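Local coordinates for protein taurine:2-oxoglutarate aminotransferase (Bifidobacterium kashiwanohense PV20-2, PDB 6JIX) that probably transfers the amino group of taurine to 2-oxoglutarate with the help of pyridoxal 5'-phosphate, as a class-III aminotransferase, at residues Ile39-Trp42 with Arg48-Asp51. Numbering follows the deposited sequence.
Sequences IYFW and RYTD
Strands 40-43 and 48-51 pair here as the two antiparallel arms of a beta hairpin, the inner strands of a small mixed sheet whose outer strands are 33-37 and 407-408 in this class-III aminotransferase. Phe41 and Tyr49 form the hydrogen-bonded pair: Tyr49 N donates to Phe41 O at 2.9 Å, and Phe41 N donates to Tyr49 O at 3.1 Å. A third backbone bond, nearly straight, runs from Asp51 N to Ile39 O (2.7 Å).

Tyr40, Trp42, Arg48 and Thr50 share one face of the hairpin. Arg48 runs out past the Trp42 indole, where CB meets NE1, its CG trans to the backbone N (chi1 171°), then bends at chi3 to lay its guanidinium almost parallel to the Tyr40 ring, the planes 8° apart. NH1 sits over the ring face, 3.2 Å from Tyr40 CE1. Ile39 CG1 lies over the centre of the opposite face, sandwiching the ring, while Thr50 OG1 reaches its edge in plane and hydrogen-bonds to Glu432; the Tyr40 hydroxyl is hydrogen-bonded to Gln428.

On the other face, Tyr49 CB packs over the Phe41 ring as a CH-pi contact, 3.9 Å from its centroid; the two rings are slid apart and barely overlap. Tyr86 of the second subunit also meets the Phe41 ring, bringing this face to the dimer interface.

Asp51, at the hairpin end by a bound glutamate, is tied through its carboxylate to His63 and Leu55 N; that carboxylate stands steeply to the Phe41 ring (75°), with CG at the ring edge, 4.0 Å from Phe41 CE2.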
# COMPACT_ATOMS: atom_id res chain seq x y z
N ILE A 39 -2.78 -0.06 -26.51
CA ILE A 39 -1.42 -0.45 -26.23
C ILE A 39 -0.44 0.71 -26.39
O ILE A 39 0.76 0.48 -26.56
CB ILE A 39 -0.99 -1.66 -27.08
CG1 ILE A 39 -0.73 -1.20 -28.52
CG2 ILE A 39 -2.03 -2.78 -27.00
CD1 ILE A 39 0.12 -2.13 -29.32
N TYR A 40 -0.92 1.96 -26.39
CA TYR A 40 -0.08 3.13 -26.67
C TYR A 40 -0.24 4.18 -25.58
O TYR A 40 -1.21 4.19 -24.81
CB TYR A 40 -0.42 3.77 -28.02
CG TYR A 40 -0.50 2.78 -29.15
CD1 TYR A 40 0.66 2.27 -29.74
CD2 TYR A 40 -1.72 2.32 -29.59
CE1 TYR A 40 0.59 1.34 -30.75
CE2 TYR A 40 -1.80 1.39 -30.60
CZ TYR A 40 -0.64 0.90 -31.19
OH TYR A 40 -0.74 -0.03 -32.20
N PHE A 41 0.74 5.08 -25.53
CA PHE A 41 0.61 6.34 -24.81
C PHE A 41 1.42 7.39 -25.56
O PHE A 41 2.22 7.06 -26.45
CB PHE A 41 1.02 6.22 -23.33
CG PHE A 41 2.41 5.71 -23.11
CD1 PHE A 41 3.49 6.58 -23.14
CD2 PHE A 41 2.64 4.37 -22.81
CE1 PHE A 41 4.78 6.11 -22.89
CE2 PHE A 41 3.92 3.91 -22.57
CZ PHE A 41 4.99 4.78 -22.62
N TRP A 42 1.14 8.67 -25.25
CA TRP A 42 1.66 9.79 -26.03
C TRP A 42 2.27 10.83 -25.12
O TRP A 42 1.69 11.19 -24.09
CB TRP A 42 0.54 10.43 -26.87
CG TRP A 42 0.03 9.55 -27.99
CD1 TRP A 42 0.42 9.58 -29.30
CD2 TRP A 42 -0.95 8.52 -27.88
NE1 TRP A 42 -0.25 8.61 -30.01
CE2 TRP A 42 -1.10 7.95 -29.16
CE3 TRP A 42 -1.71 8.01 -26.82
CZ2 TRP A 42 -1.99 6.91 -29.41
CZ3 TRP A 42 -2.60 6.97 -27.07
CH2 TRP A 42 -2.73 6.43 -28.36
N ARG A 48 4.17 8.73 -30.35
CA ARG A 48 3.45 7.57 -29.83
C ARG A 48 4.44 6.49 -29.39
O ARG A 48 5.35 6.14 -30.14
CB ARG A 48 2.50 7.03 -30.89
CG ARG A 48 1.85 5.70 -30.56
CD ARG A 48 1.16 5.13 -31.77
NE ARG A 48 2.09 4.35 -32.58
CZ ARG A 48 1.73 3.35 -33.37
NH1 ARG A 48 0.45 3.03 -33.47
NH2 ARG A 48 2.64 2.69 -34.07
N TYR A 49 4.23 5.96 -28.19
CA TYR A 49 5.02 4.85 -27.68
C TYR A 49 4.13 3.62 -27.61
O TYR A 49 3.02 3.68 -27.08
CB TYR A 49 5.62 5.19 -26.30
CG TYR A 49 6.47 6.44 -26.38
CD1 TYR A 49 7.83 6.38 -26.71
CD2 TYR A 49 5.90 7.70 -26.21
CE1 TYR A 49 8.60 7.53 -26.84
CE2 TYR A 49 6.66 8.87 -26.33
CZ TYR A 49 8.01 8.78 -26.65
OH TYR A 49 8.74 9.95 -26.76
N THR A 50 4.62 2.50 -28.13
CA THR A 50 3.90 1.24 -28.03
C THR A 50 4.34 0.58 -26.73
O THR A 50 5.53 0.31 -26.54
CB THR A 50 4.19 0.33 -29.23
OG1 THR A 50 4.24 1.12 -30.44
CG2 THR A 50 3.12 -0.73 -29.39
N ASP A 51 3.38 0.31 -25.85
CA ASP A 51 3.69 -0.10 -24.49
C ASP A 51 3.99 -1.60 -24.46
O ASP A 51 3.19 -2.44 -24.03
CB ASP A 51 2.53 0.26 -23.56
CG ASP A 51 2.87 0.06 -22.11
OD1 ASP A 51 4.07 -0.14 -21.79
OD2 ASP A 51 1.93 0.12 -21.28